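Local atomic coordinates of possible galactose mutarotase (PDB entry 4RNL), a protein that probably acts as an aldose 1-epimerase (mutarotase), interconverting the alpha and beta anomers of galactose or a related sugar. Residues Thr40-Ile44 against Ser120-Ala126; Ser76-Val82 against Asn178-Tyr184. All blocks are in the same frame, centred on the assembly; numbering follows the deposited sequence.

Interactions 1 and 2 lie side by side, with centres about 11 Å apart, and their segments alternate along the chain. They meet directly: G42 O of interaction 1 lies 2.9 Å from L81 N of interaction 2, a probable backbone hydrogen bond. S120 CB packs 3.4 Å from L81 O, and S120 OG lies 3.5 Å from Y77 CE2. Residues 76-82 thus run between 40-44 with 120-126 and the strand of 178-184. The centre of interaction 2 is about 3 Å from the centre of the chain; that of interaction 1 is about 14 Å from it. In interaction 2, H182 NE2 hydrogen-bonds a bound glycerol, probably from the crystallisation liquor, which may mark the sugar pocket.

Interaction 1: residues Thr40-Ile44 against Ser120-Ala126; sequences TYGGI and SRVVWDA
Y41 lays its ring across the backbone of S120 and R121. S120 O sits over one ring face, 4.2 Å from Y41 CZ, and Y41 CE1 is 3.7 Å from R121 C. The t rotamer brings the ring back although the CA-to-CB bond points away. At the ring edge, Y41 CD1 packs 4.1 Å from V123 CG2. Segment 120-126 is extended from V122 onward and passes the end of strand 35-39. Two backbone hydrogen bonds of 2.8 Å fix the register, from W124 N to T40 O and from G42 N to V122 O. They form a single bridge that pairs Y41 with V123, CA to CA 4.4 Å. T40 CG2 meets A126 CB at 3.7 Å, while T40 OG1 bonds to D23 N. Residues 41-44 make a type I' turn, closed by I44 N to Y41 O at 3.2 Å. G42 and G43 take positive phi, near 61° and 54°. G42 CA comes within 3.3 Å of S120 O, in a CA-H...O contact, and a CB there would clash with that oxygen. W124 (chi1 m) brings CD1 to 4.1 Å from both G42 N and G43 N, and its NE1 bonds to F119 O. The type I' turn, a type common in beta hairpins, lies in the connection between the antiparallel strands 35-39 and 45-51, docked on the segment that leads into strand 125-129 in the beta-rich mutarotase fold.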
loop_
_atom_site.group_PDB
_atom_site.type_symbol
_atom_site.label_atom_id
_atom_site.label_comp_id
_atom_site.label_asym_id
_atom_site.label_seq_id
_atom_site.Cartn_x
_atom_site.Cartn_y
_atom_site.Cartn_z
ATOM N N THR A 40 12.657 0.328 8.641
ATOM C CA THR A 40 11.901 0.343 9.897
ATOM C C THR A 40 11.112 1.646 10.033
ATOM O O THR A 40 10.185 1.742 10.840
ATOM C CB THR A 40 12.791 0.146 11.130
ATOM O OG1 THR A 40 13.795 1.169 11.169
ATOM C CG2 THR A 40 13.456 -1.221 11.096
ATOM N N TYR A 41 11.482 2.657 9.250
ATOM C CA TYR A 41 10.685 3.890 9.211
ATOM C C TYR A 41 9.479 3.677 8.315
ATOM O O TYR A 41 9.631 3.416 7.118
ATOM C CB TYR A 41 11.518 5.058 8.671
ATOM C CG TYR A 41 10.780 6.383 8.553
ATOM C CD1 TYR A 41 10.209 6.990 9.669
ATOM C CD2 TYR A 41 10.689 7.045 7.333
ATOM C CE1 TYR A 41 9.554 8.209 9.565
ATOM C CE2 TYR A 41 10.035 8.263 7.219
ATOM C CZ TYR A 41 9.466 8.837 8.337
ATOM O OH TYR A 41 8.815 10.054 8.232
ATOM N N GLY A 42 8.284 3.770 8.897
ATOM C CA GLY A 42 7.051 3.706 8.134
ATOM C C GLY A 42 6.844 2.408 7.380
ATOM O O GLY A 42 6.024 2.348 6.458
ATOM N N GLY A 43 7.580 1.370 7.765
ATOM C CA GLY A 43 7.496 0.070 7.113
ATOM C C GLY A 43 7.704 0.176 5.616
ATOM O O GLY A 43 7.186 -0.625 4.837
ATOM N N ILE A 44 8.476 1.177 5.216
ATOM C CA ILE A 44 8.563 1.556 3.810
ATOM C C ILE A 44 9.267 0.496 2.962
ATOM O O ILE A 44 10.362 0.049 3.285
ATOM C CB ILE A 44 9.282 2.917 3.661
ATOM C CG1 ILE A 44 8.328 4.055 4.048
ATOM C CG2 ILE A 44 9.744 3.134 2.224
ATOM C CD1 ILE A 44 9.061 5.341 4.452
ATOM N N SER A 120 2.875 5.458 8.605
ATOM C CA SER A 120 3.916 5.623 7.591
ATOM C C SER A 120 4.999 6.607 8.021
ATOM O O SER A 120 6.006 6.762 7.328
ATOM C CB SER A 120 3.297 6.099 6.282
ATOM O OG SER A 120 2.746 7.384 6.453
ATOM N N ARG A 121 4.801 7.257 9.162
ATOM C CA ARG A 121 5.746 8.270 9.638
ATOM C C ARG A 121 6.228 8.008 11.055
ATOM O O ARG A 121 6.625 8.935 11.760
ATOM C CB ARG A 121 5.110 9.664 9.561
ATOM C CG ARG A 121 4.877 10.162 8.141
ATOM C CD ARG A 121 3.402 10.346 7.861
ATOM N NE ARG A 121 3.152 10.793 6.491
ATOM C CZ ARG A 121 2.525 11.919 6.181
ATOM N NH1 ARG A 121 2.061 12.713 7.144
ATOM N NH2 ARG A 121 2.338 12.240 4.911
ATOM N N VAL A 122 6.175 6.744 11.476
ATOM C CA VAL A 122 6.712 6.347 12.773
ATOM C C VAL A 122 7.671 5.173 12.586
ATOM O O VAL A 122 7.616 4.474 11.564
ATOM C CB VAL A 122 5.591 5.955 13.767
ATOM C CG1 VAL A 122 4.670 7.140 14.023
ATOM C CG2 VAL A 122 4.792 4.779 13.230
ATOM N N VAL A 123 8.556 4.968 13.555
ATOM C CA VAL A 123 9.547 3.891 13.466
ATOM C C VAL A 123 9.035 2.626 14.157
ATOM O O VAL A 123 8.513 2.679 15.281
ATOM C CB VAL A 123 10.906 4.316 14.049
ATOM C CG1 VAL A 123 11.908 3.170 13.994
ATOM C CG2 VAL A 123 11.459 5.511 13.283
ATOM N N TRP A 124 9.175 1.497 13.468
ATOM C CA TRP A 124 8.728 0.190 13.956
ATOM C C TRP A 124 9.885 -0.658 14.486
ATOM O O TRP A 124 11.014 -0.567 13.983
ATOM C CB TRP A 124 8.026 -0.558 12.811
ATOM C CG TRP A 124 6.746 0.111 12.377
ATOM C CD1 TRP A 124 6.609 1.330 11.785
ATOM C CD2 TRP A 124 5.422 -0.413 12.528
ATOM N NE1 TRP A 124 5.276 1.600 11.553
ATOM C CE2 TRP A 124 4.529 0.541 11.998
ATOM C CE3 TRP A 124 4.911 -1.607 13.044
ATOM C CZ2 TRP A 124 3.148 0.345 11.985
ATOM C CZ3 TRP A 124 3.534 -1.803 13.027
ATOM C CH2 TRP A 124 2.672 -0.831 12.502
ATOM N N ASP A 125 9.615 -1.466 15.511
ATOM C CA ASP A 125 10.583 -2.466 15.972
ATOM C C ASP A 125 10.649 -3.553 14.917
ATOM O O ASP A 125 9.637 -3.882 14.312
ATOM C CB ASP A 125 10.133 -3.104 17.295
ATOM C CG ASP A 125 10.209 -2.152 18.467
ATOM O OD1 ASP A 125 10.946 -1.150 18.377
ATOM O OD2 ASP A 125 9.535 -2.419 19.486
ATOM N N ALA A 126 11.830 -4.110 14.687
ATOM C CA ALA A 126 11.969 -5.132 13.665
ATOM C C ALA A 126 12.699 -6.351 14.204
ATOM O O ALA A 126 13.609 -6.231 15.029
ATOM C CB ALA A 126 12.723 -4.572 12.448
#

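Interaction 2: residues Ser76-Val82 against Asn178-Tyr184; sequences SYFGALV and NLTNHTY
The unusual feature is the buried hydroxyl of Y184, which donates a short 2.6 Å hydrogen bond from OH to S76 O. The two segments run antiparallel. V82 and T180 form a hydrogen-bonded pair, with V82 N to T180 O at 2.9 Å and a weak return bond from T180 N to V82 O at 3.3 Å. L81 and N181 form the non-hydrogen-bonded pair, CA to CA 4.7 Å. H182 N to A80 O, 2.8 Å, continues the pairing. Beyond it, residues 77-80 make a type II turn, with A80 N to Y77 O at 3.2 Å and G79 at phi 63°. The N181 side chain (chi1 t) bridges to this turn: ND2 donates to G79 O at 3.1 Å. N181 OD1 accepts from T183 N at 3.0 Å, an Asx turn, and from T183 OG1 at 2.6 Å. Water 1 accepts from Y184 N at 2.8 Å and, weakly, from G79 N at 3.0 Å. F78 (chi1 m) turns its edge to the Y184 face, in an offset edge-to-face pair with centroids 5.2 Å apart and planes at 80°. Y77 CB covers one face of the H182 ring, a CH-pi contact of 3.8 Å to the centroid. V82 CG2 lies 3.9 Å from H182 CB. H182 NE2 hydrogen-bonds a glycerol, probably from the crystallisation liquor; this polar site could be part of the sugar pocket.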
loop_
_atom_site.group_PDB
_atom_site.type_symbol
_atom_site.label_atom_id
_atom_site.label_comp_id
_atom_site.label_asym_id
_atom_site.label_seq_id
_atom_site.Cartn_x
_atom_site.Cartn_y
_atom_site.Cartn_z
ATOM N N SER A 76 3.838 11.667 -0.565
ATOM C CA SER A 76 3.565 10.715 -1.641
ATOM C C SER A 76 3.260 9.332 -1.098
ATOM O O SER A 76 2.771 8.465 -1.828
ATOM C CB SER A 76 4.772 10.593 -2.581
ATOM O OG SER A 76 4.959 11.780 -3.338
ATOM N N TYR A 77 3.595 9.121 0.173
ATOM C CA TYR A 77 3.496 7.811 0.809
ATOM C C TYR A 77 4.236 6.706 0.048
ATOM O O TYR A 77 3.787 5.564 0.035
ATOM C CB TYR A 77 2.022 7.421 1.008
ATOM C CG TYR A 77 1.305 8.343 1.967
ATOM C CD1 TYR A 77 0.745 9.534 1.525
ATOM C CD2 TYR A 77 1.226 8.041 3.318
ATOM C CE1 TYR A 77 0.100 10.394 2.406
ATOM C CE2 TYR A 77 0.587 8.898 4.213
ATOM C CZ TYR A 77 0.034 10.074 3.749
ATOM O OH TYR A 77 -0.610 10.926 4.628
ATOM N N PHE A 78 5.366 7.039 -0.578
ATOM C CA PHE A 78 6.132 6.034 -1.317
ATOM C C PHE A 78 6.429 4.817 -0.445
ATOM O O PHE A 78 6.944 4.962 0.662
ATOM C CB PHE A 78 7.453 6.622 -1.822
ATOM C CG PHE A 78 7.306 7.541 -3.001
ATOM C CD1 PHE A 78 6.247 7.396 -3.893
ATOM C CD2 PHE A 78 8.234 8.548 -3.223
ATOM C CE1 PHE A 78 6.129 8.246 -4.995
ATOM C CE2 PHE A 78 8.119 9.402 -4.317
ATOM C CZ PHE A 78 7.064 9.250 -5.202
ATOM N N GLY A 79 6.071 3.631 -0.943
ATOM C CA GLY A 79 6.367 2.355 -0.303
ATOM C C GLY A 79 5.760 2.068 1.062
ATOM O O GLY A 79 6.069 1.042 1.684
ATOM N N ALA A 80 4.861 2.934 1.520
ATOM C CA ALA A 80 4.579 3.008 2.950
ATOM C C ALA A 80 3.555 2.022 3.494
ATOM O O ALA A 80 2.536 1.742 2.859
ATOM C CB ALA A 80 4.175 4.428 3.323
ATOM N N LEU A 81 3.844 1.513 4.691
ATOM C CA LEU A 81 2.843 0.854 5.527
ATOM C C LEU A 81 1.904 1.967 5.996
ATOM O O LEU A 81 2.336 2.910 6.662
ATOM C CB LEU A 81 3.548 0.208 6.727
ATOM C CG LEU A 81 2.864 -0.768 7.692
ATOM C CD1 LEU A 81 3.874 -1.256 8.723
ATOM C CD2 LEU A 81 1.696 -0.161 8.392
ATOM N N VAL A 82 0.625 1.871 5.650
ATOM C CA VAL A 82 -0.310 2.943 5.962
ATOM C C VAL A 82 -1.300 2.498 7.033
ATOM O O VAL A 82 -1.847 1.396 6.958
ATOM C CB VAL A 82 -1.079 3.391 4.709
ATOM C CG1 VAL A 82 -2.164 4.388 5.080
ATOM C CG2 VAL A 82 -0.115 4.002 3.704
ATOM N N ASN A 178 -7.572 -0.409 9.101
ATOM C CA ASN A 178 -7.534 -0.669 7.666
ATOM C C ASN A 178 -6.099 -0.428 7.223
ATOM O O ASN A 178 -5.717 0.710 6.936
ATOM C CB ASN A 178 -8.503 0.281 6.956
ATOM C CG ASN A 178 -8.613 0.032 5.449
ATOM O OD1 ASN A 178 -8.417 -1.082 4.953
ATOM N ND2 ASN A 178 -8.934 1.090 4.714
ATOM N N LEU A 179 -5.283 -1.481 7.213
ATOM C CA LEU A 179 -3.863 -1.323 6.888
ATOM C C LEU A 179 -3.571 -1.721 5.451
ATOM O O LEU A 179 -4.140 -2.679 4.942
ATOM C CB LEU A 179 -3.012 -2.175 7.823
ATOM C CG LEU A 179 -3.331 -2.019 9.307
ATOM C CD1 LEU A 179 -2.466 -2.933 10.151
ATOM C CD2 LEU A 179 -3.127 -0.579 9.721
ATOM N N THR A 180 -2.675 -0.996 4.793
ATOM C CA THR A 180 -2.316 -1.347 3.420
ATOM C C THR A 180 -0.867 -0.992 3.196
ATOM O O THR A 180 -0.233 -0.377 4.053
ATOM C CB THR A 180 -3.173 -0.597 2.373
ATOM O OG1 THR A 180 -2.961 -1.177 1.075
ATOM C CG2 THR A 180 -2.807 0.883 2.317
ATOM N N ASN A 181 -0.340 -1.393 2.049
ATOM C CA ASN A 181 0.977 -0.921 1.646
ATOM C C ASN A 181 0.827 -0.071 0.397
ATOM O O ASN A 181 0.140 -0.459 -0.555
ATOM C CB ASN A 181 1.951 -2.070 1.402
ATOM C CG ASN A 181 3.345 -1.561 1.084
ATOM O OD1 ASN A 181 3.646 -1.235 -0.062
ATOM N ND2 ASN A 181 4.173 -1.417 2.114
ATOM N N HIS A 182 1.463 1.093 0.411
ATOM C CA HIS A 182 1.255 2.110 -0.612
ATOM C C HIS A 182 2.397 2.110 -1.639
ATOM O O HIS A 182 2.779 3.158 -2.151
ATOM C CB HIS A 182 1.159 3.468 0.081
ATOM C CG HIS A 182 0.388 4.500 -0.682
ATOM N ND1 HIS A 182 0.759 4.932 -1.936
ATOM C CD2 HIS A 182 -0.712 5.218 -0.347
ATOM C CE1 HIS A 182 -0.087 5.858 -2.351
ATOM N NE2 HIS A 182 -0.988 6.055 -1.403
ATOM N N THR A 183 2.947 0.936 -1.934
ATOM C CA THR A 183 3.967 0.814 -2.981
ATOM C C THR A 183 3.403 1.288 -4.336
ATOM O O THR A 183 2.274 0.944 -4.699
ATOM C CB THR A 183 4.467 -0.653 -3.084
ATOM O OG1 THR A 183 5.356 -0.941 -1.986
ATOM C CG2 THR A 183 5.213 -0.897 -4.387
ATOM N N TYR A 184 4.162 2.108 -5.059
ATOM C CA TYR A 184 3.858 2.397 -6.459
ATOM C C TYR A 184 4.885 1.648 -7.300
ATOM O O TYR A 184 6.095 1.661 -6.986
ATOM C CB TYR A 184 4.068 3.869 -6.823
ATOM C CG TYR A 184 3.341 4.960 -6.064
ATOM C CD1 TYR A 184 3.603 5.203 -4.719
ATOM C CD2 TYR A 184 2.467 5.817 -6.729
ATOM C CE1 TYR A 184 2.977 6.242 -4.046
ATOM C CE2 TYR A 184 1.843 6.856 -6.070
ATOM C CZ TYR A 184 2.105 7.065 -4.733
ATOM O OH TYR A 184 1.492 8.108 -4.076
HETATM O O HOH W 1 6.562 2.812 -3.755
#